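Local coordinates for protein Rho guanine nucleotide exchange factor 12 (Homo sapiens, PDB 1TXD) that acts as a guanine nucleotide exchange factor for the GTPase RhoA, this chain being its DH and PH domains, at residues A[78-81]-A[82-86]; A[201-204]-A[205-208]; A[221-224]-A[225-229]. The protein carries 1 engineered substitution. All coordinates share one frame; numbering follows the deposited sequence.

Interaction 1: residues A[78-81]-A[82-86]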
ATOM      1  N   LEU A  78     -10.081 -16.243  -5.161  1.00 16.31           N
ATOM      2  CA  LEU A  78      -9.984 -16.432  -3.744  1.00 18.33           C
ATOM      3  C   LEU A  78     -11.277 -16.099  -2.979  1.00 18.25           C
ATOM      4  O   LEU A  78     -11.809 -16.936  -2.210  1.00 16.89           O
ATOM      5  CB  LEU A  78      -8.814 -15.618  -3.206  1.00 20.17           C
ATOM      6  CG  LEU A  78      -8.514 -15.757  -1.727  1.00 21.93           C
ATOM      7  CD1 LEU A  78      -7.131 -15.390  -1.433  1.00 23.15           C
ATOM      8  CD2 LEU A  78      -9.464 -14.948  -0.882  1.00 24.88           C
ATOM      9  N   HIS A  79     -11.822 -14.928  -3.262  1.00 17.21           N
ATOM     10  CA  HIS A  79     -13.047 -14.429  -2.641  1.00 17.82           C
ATOM     11  C   HIS A  79     -14.303 -15.148  -3.149  1.00 19.60           C
ATOM     12  O   HIS A  79     -15.222 -15.416  -2.336  1.00 21.73           O
ATOM     13  CB  HIS A  79     -13.128 -12.925  -2.782  1.00 19.37           C
ATOM     14  CG  HIS A  79     -12.193 -12.192  -1.871  1.00 19.33           C
ATOM     15  ND1 HIS A  79     -12.431 -12.019  -0.524  1.00 20.80           N
ATOM     16  CD2 HIS A  79     -11.020 -11.563  -2.122  1.00 22.42           C
ATOM     17  CE1 HIS A  79     -11.435 -11.353   0.022  1.00 19.62           C
ATOM     18  NE2 HIS A  79     -10.572 -11.041  -0.933  1.00 18.97           N
ATOM     19  N   ILE A  80     -14.345 -15.551  -4.412  1.00 16.68           N
ATOM     20  CA  ILE A  80     -15.400 -16.491  -4.826  1.00 17.26           C
ATOM     21  C   ILE A  80     -15.321 -17.848  -4.038  1.00 20.60           C
ATOM     22  O   ILE A  80     -16.350 -18.338  -3.563  1.00 19.85           O
ATOM     23  CB  ILE A  80     -15.340 -16.767  -6.314  1.00 16.14           C
ATOM     24  CG1 ILE A  80     -15.809 -15.564  -7.116  1.00 19.61           C
ATOM     25  CG2 ILE A  80     -16.207 -18.025  -6.723  1.00 18.66           C
ATOM     26  CD1 ILE A  80     -15.413 -15.621  -8.581  1.00 21.46           C
ATOM     27  N   GLY A  81     -14.128 -18.454  -3.907  1.00 19.25           N
ATOM     28  CA  GLY A  81     -14.002 -19.699  -3.159  1.00 19.07           C
ATOM     29  C   GLY A  81     -14.415 -19.533  -1.699  1.00 20.32           C
ATOM     30  O   GLY A  81     -15.055 -20.367  -1.141  1.00 19.31           O
ATOM     31  N   LEU A  82     -14.044 -18.411  -1.099  1.00 20.36           N
ATOM     32  CA  LEU A  82     -14.347 -18.142   0.276  1.00 21.66           C
ATOM     33  C   LEU A  82     -15.857 -17.977   0.452  1.00 24.11           C
ATOM     34  O   LEU A  82     -16.455 -18.526   1.402  1.00 22.74           O
ATOM     35  CB  LEU A  82     -13.612 -16.860   0.715  1.00 19.89           C
ATOM     36  CG  LEU A  82     -13.855 -16.363   2.138  1.00 21.75           C
ATOM     37  CD1 LEU A  82     -13.852 -17.541   3.215  1.00 20.58           C
ATOM     38  CD2 LEU A  82     -12.808 -15.287   2.457  1.00 21.04           C
ATOM     39  N   ASN A  83     -16.461 -17.220  -0.466  1.00 24.41           N
ATOM     40  CA  ASN A  83     -17.890 -17.046  -0.533  1.00 25.74           C
ATOM     41  C   ASN A  83     -18.624 -18.377  -0.719  1.00 26.30           C
ATOM     42  O   ASN A  83     -19.650 -18.570  -0.143  1.00 24.84           O
ATOM     43  CB  ASN A  83     -18.258 -16.103  -1.671  1.00 27.07           C
ATOM     44  CG  ASN A  83     -19.710 -15.723  -1.660  1.00 27.76           C
ATOM     45  OD1 ASN A  83     -20.436 -15.949  -2.622  1.00 26.04           O
ATOM     46  ND2 ASN A  83     -20.150 -15.167  -0.556  1.00 21.73           N
ATOM     47  N   GLU A  84     -18.093 -19.290  -1.521  1.00 27.84           N
ATOM     48  CA  GLU A  84     -18.725 -20.580  -1.715  1.00 28.70           C
ATOM     49  C   GLU A  84     -18.671 -21.412  -0.420  1.00 28.25           C
ATOM     50  O   GLU A  84     -19.613 -22.134  -0.116  1.00 26.85           O
ATOM     51  CB  GLU A  84     -18.069 -21.342  -2.869  1.00 31.21           C
ATOM     52  CG  GLU A  84     -18.434 -20.840  -4.265  1.00 35.01           C
ATOM     53  CD  GLU A  84     -19.947 -20.700  -4.478  1.00 38.80           C
ATOM     54  OE1 GLU A  84     -20.707 -21.594  -4.026  1.00 40.56           O
ATOM     55  OE2 GLU A  84     -20.384 -19.700  -5.102  1.00 40.08           O
ATOM     56  N   GLN A  85     -17.593 -21.278   0.354  1.00 27.94           N
ATOM     57  CA  GLN A  85     -17.436 -22.040   1.581  1.00 27.82           C
ATOM     58  C   GLN A  85     -18.404 -21.477   2.627  1.00 27.25           C
ATOM     59  O   GLN A  85     -18.905 -22.198   3.475  1.00 27.31           O
ATOM     60  CB  GLN A  85     -16.002 -21.950   2.103  1.00 27.96           C
ATOM     61  CG  GLN A  85     -14.964 -22.629   1.223  1.00 29.40           C
ATOM     62  CD  GLN A  85     -13.557 -22.277   1.659  1.00 30.52           C
ATOM     63  OE1 GLN A  85     -13.202 -21.107   1.746  1.00 31.24           O
ATOM     64  NE2 GLN A  85     -12.754 -23.290   1.935  1.00 29.64           N
ATOM     65  N   MET A  86     -18.670 -20.190   2.554  1.00 25.89           N
ATOM     66  CA  MET A  86     -19.617 -19.566   3.470  1.00 25.87           C
ATOM     67  C   MET A  86     -21.019 -20.046   3.118  1.00 27.03           C
ATOM     68  O   MET A  86     -21.773 -20.454   4.009  1.00 24.77           O
ATOM     69  CB  MET A  86     -19.524 -18.054   3.451  1.00 24.08           C
ATOM     70  CG  MET A  86     -18.358 -17.489   4.236  1.00 23.16           C
ATOM     71  SD  MET A  86     -18.073 -15.837   3.666  1.00 18.74           S
ATOM     72  CE  MET A  86     -16.804 -15.168   4.777  1.00 18.42           C
TER

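Interaction 2: residues A[201-204]-A[205-208]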
ATOM      1  N   ALA A 201      -9.691 -14.356  14.495  1.00 24.97           N
ATOM      2  CA  ALA A 201      -9.690 -12.899  14.487  1.00 23.82           C
ATOM      3  C   ALA A 201      -8.266 -12.357  14.573  1.00 23.31           C
ATOM      4  O   ALA A 201      -7.937 -11.439  13.835  1.00 20.86           O
ATOM      5  CB  ALA A 201     -10.551 -12.336  15.643  1.00 22.97           C
ATOM      6  N   ASP A 202      -7.438 -12.916  15.475  1.00 23.60           N
ATOM      7  CA  ASP A 202      -6.039 -12.497  15.595  1.00 23.98           C
ATOM      8  C   ASP A 202      -5.215 -12.799  14.344  1.00 23.35           C
ATOM      9  O   ASP A 202      -4.408 -11.978  13.947  1.00 23.02           O
ATOM     10  CB  ASP A 202      -5.334 -13.133  16.794  1.00 25.28           C
ATOM     11  CG  ASP A 202      -5.803 -12.579  18.100  1.00 27.58           C
ATOM     12  OD1 ASP A 202      -6.528 -11.551  18.113  1.00 30.04           O
ATOM     13  OD2 ASP A 202      -5.500 -13.125  19.178  1.00 31.02           O
ATOM     14  N   HIS A 203      -5.411 -13.972  13.750  1.00 22.85           N
ATOM     15  CA  HIS A 203      -4.846 -14.260  12.429  1.00 22.46           C
ATOM     16  C   HIS A 203      -5.275 -13.193  11.421  1.00 22.15           C
ATOM     17  O   HIS A 203      -4.438 -12.694  10.671  1.00 21.19           O
ATOM     18  CB  HIS A 203      -5.223 -15.653  11.931  1.00 21.41           C
ATOM     19  CG  HIS A 203      -4.441 -16.765  12.570  1.00 24.01           C
ATOM     20  ND1 HIS A 203      -3.098 -16.982  12.321  1.00 24.22           N
ATOM     21  CD2 HIS A 203      -4.824 -17.751  13.421  1.00 25.84           C
ATOM     22  CE1 HIS A 203      -2.684 -18.031  13.015  1.00 24.06           C
ATOM     23  NE2 HIS A 203      -3.713 -18.522  13.685  1.00 26.13           N
ATOM     24  N   CYS A 204      -6.548 -12.798  11.407  1.00 22.15           N
ATOM     25  CA  CYS A 204      -6.972 -11.789  10.417  1.00 22.57           C
ATOM     26  C   CYS A 204      -6.174 -10.507  10.653  1.00 22.26           C
ATOM     27  O   CYS A 204      -5.744  -9.842   9.722  1.00 21.74           O
ATOM     28  CB  CYS A 204      -8.469 -11.516  10.461  1.00 21.02           C
ATOM     29  SG  CYS A 204      -9.447 -12.805   9.719  1.00 22.37           S
ATOM     30  N   ARG A 205      -5.938 -10.199  11.911  1.00 23.18           N
ATOM     31  CA  ARG A 205      -5.104  -9.061  12.268  1.00 24.62           C
ATOM     32  C   ARG A 205      -3.677  -9.231  11.783  1.00 24.31           C
ATOM     33  O   ARG A 205      -3.130  -8.299  11.241  1.00 24.28           O
ATOM     34  CB  ARG A 205      -5.137  -8.813  13.780  1.00 26.04           C
ATOM     35  CG  ARG A 205      -5.885  -7.539  14.145  1.00 28.42           C
ATOM     36  CD  ARG A 205      -6.080  -7.325  15.633  1.00 31.78           C
ATOM     37  NE  ARG A 205      -7.507  -7.141  15.807  1.00 34.69           N
ATOM     38  CZ  ARG A 205      -8.324  -7.970  16.435  1.00 33.01           C
ATOM     39  NH1 ARG A 205      -7.901  -9.069  17.060  1.00 34.99           N
ATOM     40  NH2 ARG A 205      -9.589  -7.668  16.445  1.00 31.33           N
ATOM     41  N   GLN A 206      -3.084 -10.414  11.969  1.00 24.94           N
ATOM     42  CA  GLN A 206      -1.758 -10.727  11.399  1.00 25.80           C
ATOM     43  C   GLN A 206      -1.712 -10.530   9.872  1.00 23.83           C
ATOM     44  O   GLN A 206      -0.779  -9.964   9.369  1.00 24.48           O
ATOM     45  CB  GLN A 206      -1.356 -12.176  11.691  1.00 27.41           C
ATOM     46  CG  GLN A 206      -0.656 -12.431  13.033  1.00 32.17           C
ATOM     47  CD  GLN A 206      -0.192 -13.891  13.165  1.00 33.99           C
ATOM     48  OE1 GLN A 206      -0.454 -14.530  14.189  1.00 39.43           O
ATOM     49  NE2 GLN A 206       0.447 -14.428  12.110  1.00 35.24           N
ATOM     50  N   ILE A 207      -2.707 -11.051   9.165  1.00 21.96           N
ATOM     51  CA  ILE A 207      -2.836 -10.897   7.716  1.00 23.24           C
ATOM     52  C   ILE A 207      -2.874  -9.422   7.310  1.00 23.37           C
ATOM     53  O   ILE A 207      -2.183  -9.000   6.395  1.00 24.52           O
ATOM     54  CB  ILE A 207      -4.110 -11.570   7.223  1.00 21.64           C
ATOM     55  CG1 ILE A 207      -3.972 -13.077   7.247  1.00 22.78           C
ATOM     56  CG2 ILE A 207      -4.462 -11.111   5.848  1.00 23.43           C
ATOM     57  CD1 ILE A 207      -5.315 -13.847   6.970  1.00 21.49           C
ATOM     58  N   LEU A 208      -3.715  -8.658   7.980  1.00 23.14           N
ATOM     59  CA  LEU A 208      -3.835  -7.256   7.713  1.00 23.74           C
ATOM     60  C   LEU A 208      -2.486  -6.581   7.909  1.00 25.30           C
ATOM     61  O   LEU A 208      -2.069  -5.843   7.031  1.00 25.84           O
ATOM     62  CB  LEU A 208      -4.886  -6.617   8.627  1.00 24.09           C
ATOM     63  CG  LEU A 208      -5.014  -5.103   8.622  1.00 24.03           C
ATOM     64  CD1 LEU A 208      -5.369  -4.592   7.246  1.00 22.90           C
ATOM     65  CD2 LEU A 208      -6.037  -4.603   9.748  1.00 26.28           C
TER

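Interaction 3: residues A[221-224]-A[225-229]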
ATOM      1  N   LYS A 221       8.630   2.812  -2.596  1.00 28.53           N
ATOM      2  CA  LYS A 221       9.257   2.572  -3.899  1.00 29.85           C
ATOM      3  C   LYS A 221       8.608   3.344  -5.036  1.00 30.58           C
ATOM      4  O   LYS A 221       9.294   3.717  -5.985  1.00 28.95           O
ATOM      5  CB  LYS A 221       9.234   1.079  -4.304  1.00 32.30           C
ATOM      6  CG  LYS A 221      10.116   0.207  -3.402  1.00 35.47           C
ATOM      7  CD  LYS A 221       9.840  -1.298  -3.608  1.00 37.41           C
ATOM      8  CE  LYS A 221      10.287  -2.121  -2.401  1.00 37.90           C
ATOM      9  NZ  LYS A 221      11.043  -3.340  -2.817  1.00 39.19           N
ATOM     10  N   GLN A 222       7.284   3.509  -4.991  1.00 30.36           N
ATOM     11  CA  GLN A 222       6.571   4.166  -6.083  1.00 28.53           C
ATOM     12  C   GLN A 222       6.838   5.692  -6.016  1.00 29.00           C
ATOM     13  O   GLN A 222       6.911   6.400  -7.045  1.00 26.25           O
ATOM     14  CB  GLN A 222       5.086   3.796  -6.044  1.00 28.07           C
ATOM     15  CG  GLN A 222       4.275   4.197  -7.302  1.00 26.70           C
ATOM     16  CD  GLN A 222       3.958   5.696  -7.301  1.00 29.03           C
ATOM     17  OE1 GLN A 222       3.551   6.249  -6.257  1.00 33.24           O
ATOM     18  NE2 GLN A 222       4.239   6.371  -8.412  1.00 25.85           N
ATOM     19  N   ARG A 223       7.060   6.202  -4.807  1.00 29.44           N
ATOM     20  CA  ARG A 223       7.445   7.601  -4.666  1.00 30.35           C
ATOM     21  C   ARG A 223       8.775   7.848  -5.350  1.00 31.27           C
ATOM     22  O   ARG A 223       8.924   8.767  -6.141  1.00 29.47           O
ATOM     23  CB  ARG A 223       7.557   7.975  -3.216  1.00 31.38           C
ATOM     24  CG  ARG A 223       6.276   8.493  -2.629  1.00 33.36           C
ATOM     25  CD  ARG A 223       6.527   9.232  -1.306  1.00 33.62           C
ATOM     26  NE  ARG A 223       7.180   8.346  -0.332  1.00 36.19           N
ATOM     27  CZ  ARG A 223       6.564   7.576   0.602  1.00 37.49           C
ATOM     28  NH1 ARG A 223       5.238   7.532   0.727  1.00 36.22           N
ATOM     29  NH2 ARG A 223       7.304   6.838   1.437  1.00 38.61           N
ATOM     30  N   LEU A 224       9.739   6.995  -5.039  1.00 33.91           N
ATOM     31  CA  LEU A 224      11.031   7.014  -5.706  1.00 35.62           C
ATOM     32  C   LEU A 224      10.940   6.883  -7.175  1.00 35.11           C
ATOM     33  O   LEU A 224      11.610   7.612  -7.900  1.00 35.92           O
ATOM     34  CB  LEU A 224      11.910   5.882  -5.170  1.00 38.12           C
ATOM     35  CG  LEU A 224      12.769   6.255  -3.968  1.00 40.86           C
ATOM     36  CD1 LEU A 224      13.659   5.067  -3.624  1.00 43.47           C
ATOM     37  CD2 LEU A 224      13.609   7.481  -4.277  1.00 41.78           C
ATOM     38  N   GLU A 225      10.104   5.955  -7.648  1.00 35.06           N
ATOM     39  CA  GLU A 225      10.011   5.689  -9.090  1.00 33.70           C
ATOM     40  C   GLU A 225       9.541   6.949  -9.824  1.00 32.54           C
ATOM     41  O   GLU A 225       9.899   7.230 -10.980  1.00 33.72           O
ATOM     42  CB  GLU A 225       9.010   4.541  -9.297  1.00 35.30           C
ATOM     43  CG  GLU A 225       8.960   3.990 -10.676  1.00 36.58           C
ATOM     44  CD  GLU A 225       8.108   2.723 -10.716  1.00 39.49           C
ATOM     45  OE1 GLU A 225       8.555   1.698 -10.169  1.00 37.83           O
ATOM     46  OE2 GLU A 225       7.000   2.766 -11.281  1.00 41.23           O
ATOM     47  N   ASP A 226       8.681   7.676  -9.126  1.00 33.83           N
ATOM     48  CA  ASP A 226       8.188   8.990  -9.531  1.00 34.48           C
ATOM     49  C   ASP A 226       9.323  10.006  -9.500  1.00 32.94           C
ATOM     50  O   ASP A 226       9.500  10.771 -10.439  1.00 32.90           O
ATOM     51  CB  ASP A 226       7.080   9.465  -8.566  1.00 34.42           C
ATOM     52  CG  ASP A 226       6.335  10.687  -9.099  1.00 36.68           C
ATOM     53  OD1 ASP A 226       5.715  10.585 -10.196  1.00 38.76           O
ATOM     54  OD2 ASP A 226       6.338  11.779  -8.483  1.00 44.42           O
ATOM     55  N   TYR A 227      10.085  10.025  -8.403  1.00 33.00           N
ATOM     56  CA  TYR A 227      11.208  10.950  -8.325  1.00 32.76           C
ATOM     57  C   TYR A 227      12.194  10.603  -9.435  1.00 34.26           C
ATOM     58  O   TYR A 227      12.623  11.479 -10.173  1.00 34.95           O
ATOM     59  CB  TYR A 227      11.849  10.874  -6.953  1.00 31.13           C
ATOM     60  CG  TYR A 227      10.976  11.362  -5.829  1.00 30.48           C
ATOM     61  CD1 TYR A 227       9.825  12.129  -6.049  1.00 32.35           C
ATOM     62  CD2 TYR A 227      11.325  11.100  -4.539  1.00 34.20           C
ATOM     63  CE1 TYR A 227       9.024  12.568  -4.980  1.00 32.23           C
ATOM     64  CE2 TYR A 227      10.562  11.543  -3.478  1.00 35.14           C
ATOM     65  CZ  TYR A 227       9.419  12.282  -3.693  1.00 35.47           C
ATOM     66  OH  TYR A 227       8.702  12.704  -2.576  1.00 38.72           O
ATOM     67  N   GLN A 228      12.494   9.316  -9.607  1.00 37.39           N
ATOM     68  CA  GLN A 228      13.441   8.879 -10.646  1.00 39.48           C
ATOM     69  C   GLN A 228      13.006   9.279 -12.037  1.00 41.02           C
ATOM     70  O   GLN A 228      13.846   9.450 -12.934  1.00 40.41           O
ATOM     71  CB  GLN A 228      13.663   7.354 -10.614  1.00 39.84           C
ATOM     72  CG  GLN A 228      14.691   6.798 -11.671  1.00 40.22           C
ATOM     73  CD  GLN A 228      16.123   7.358 -11.497  1.00 41.66           C
ATOM     74  OE1 GLN A 228      16.387   8.156 -10.600  1.00 41.88           O
ATOM     75  NE2 GLN A 228      17.032   6.937 -12.365  1.00 41.36           N
ATOM     76  N   ARG A 229      11.702   9.429 -12.227  1.00 43.68           N
ATOM     77  CA  ARG A 229      11.162   9.811 -13.542  1.00 46.61           C
ATOM     78  C   ARG A 229      11.375  11.307 -13.768  1.00 47.71           C
ATOM     79  O   ARG A 229      11.834  11.717 -14.818  1.00 48.35           O
ATOM     80  CB  ARG A 229       9.672   9.455 -13.626  1.00 47.08           C
ATOM     81  CG  ARG A 229       9.080   9.433 -15.023  1.00 48.74           C
ATOM     82  CD  ARG A 229       7.556   9.189 -15.043  1.00 50.76           C
ATOM     83  NE  ARG A 229       6.867   9.931 -13.985  1.00 52.56           N
ATOM     84  CZ  ARG A 229       6.632  11.249 -13.992  1.00 55.46           C
ATOM     85  NH1 ARG A 229       6.999  12.013 -15.020  1.00 57.40           N
ATOM     86  NH2 ARG A 229       6.016  11.814 -12.957  1.00 56.87           N
TER
HETATM   87  O   HOH W   1       4.804   4.681 -10.690  1.00 16.00           O
HETATM   88  O   HOH W   2       3.597   9.358  -8.981  1.00 30.83           O

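Interaction 1: residues A[78-81]-A[82-86]
L82 has its CG anti to the backbone N (chi1 177°), which carries CD2 toward the H79 ring. CD2 of L82 comes to 4.4 Å from ND1 of H79, approaching the imidazole obliquely. CB of L82 rests 3.4 Å from the carbonyl O of L78. E84 does the reverse: its CG is anti to its own carbonyl carbon (chi1 -75°), and lies 3.3 Å from O of I80. This also brings CG of E84 near CG2 of I80, a loose aliphatic contact of 4.4 Å. On the next position, CG of Q85 sits 3.3 Å from O of G81.

These are local contacts between successive turns of helix 72-90. The backbone is a regular alpha-helix. The N atoms of L82, N83, E84 and Q85 bond to the O atoms of L78, H79, I80 and G81. The N83 N to H79 O bond is 2.9 Å, and its N-H points fairly straight at the acceptor (162°).

H79 is the polar centre of the buried side. CD2 of L78 lies 3.9 Å above its ring plane, over the ring centre. ND1 bonds to E36 of helix 20-57 and NE2 to Q170 of helix 169-186, while L82 also touches E36, Y177 and W108. H79 helps tie the helix into the DH helical bundle, alongside the packing of L78, L82 and M86, and its ring also meets H39 edge-to-face.

Both ring nitrogens of H79 are engaged, which fixes the rotation of a buried imidazole. E36 offers a carboxylate to ND1, so the hydrogen there is probably the histidine's own. With the amide N of Q170 as donor to NE2, the ring is probably neutral.

Interaction 2: residues A[201-204]-A[205-208]
The guanidinium of R205 meets OD1 of D202 at its edge, in plane, and has O of A201 over one face. The D202 OD1 to R205 NH1 salt bridge is 3.0 Å. The carboxylate and guanidinium planes are 63° apart, so this is a single-oxygen contact rather than a flat two-pronged one. The motif is an i to i+3 ion pair on an alpha-helix, here the long helix 191-230 of the DH bundle.

R205 is bent at chi3 (-126°). The bend turns the head back along the helix toward D202. NH2 reaches a second carboxylate, D182 of helix 169-186. The arginine therefore joins two helices and shares its charge between two acids, which probably favours keeping both ionised.

H203 and Q206 lie side by side and point the same way, with ring and amide planes inclined to each other. Q206 also touches E114 of helix 112-126, as does I207. On the inner side C204 packs on Y177.

The backbone is regular. N of I207 is held by O of H203 at 2.8 Å with an N-H...O angle of 170°, and CG1 of I207 lies 3.5 Å from that same oxygen.

Interaction 3: residues A[221-224]-A[225-229]
From K221 to Q228 the backbone is alpha-helical, with the N atoms of E225, D226, Y227 and Q228 bonded to the O atoms of K221, Q222, R223 and L224. The last bond is short: N of Q228 is 2.6 Å from O of L224.

Y227 carries the apolar side. Its CG is anti to its carbonyl carbon (chi1 -66°), and this swings the ring back over the preceding turn. O of R223 then lies 3.3 Å above the ring plane, offset toward the rim. The same oxygen accepts the N-H of Y227, which reaches it in the carbonyl plane. CD2 of the ring meets CD2 of L224 at 4.3 Å.

The outer side is polar and works through water. NE2 of Q222 donates to two waters. One lies 2.9 Å from NE2 of Q222 and gives its hydrogen to OE2 of E225. The other donates weakly to OD1 of D226. The amide is thus bridged to both acids without touching either carboxylate directly. OD1 of D226 also takes NH2 of R229 at 3.0 Å, a salt bridge that comes from above the carboxylate plane.

Replacing Y227 by an alanine would remove the ring, and is likely to open a gap beside L224 and leave O of R223 without its aromatic cover.

Residues 221-229 lie in the last turns of helix 191-230, between helix 128-141 and the PH strands. On one side K221, Q222 and E225 touch F130 of helix 128-141. NE2 of Q228 bonds to O of L250, and OE1 of Q228 to N of L252. L224 and Y227 lean on M257 of strand 257-266, and Y227 reaches on to Y276 and L278 of strand 275-280.

Overall arrangement
The three contacts follow one another along the chain. Interactions 1 and 2 both lie in the DH helical bundle, on the same side of the chain's centre, with their centres about 18 Å apart. They do not touch. Y177 of helix 169-186 packs against both, and so does L117 of helix 112-126. Interactions 2 and 3 share helix 191-230, with centres about 31 Å apart. Interaction 3 lies across the chain's centre, about 37 Å from interaction 1 between centres, against the PH sheet. One long helix therefore runs from the DH bundle to the PH domain. It probably sets the relative placement of the two domains that make up this RhoA exchange unit.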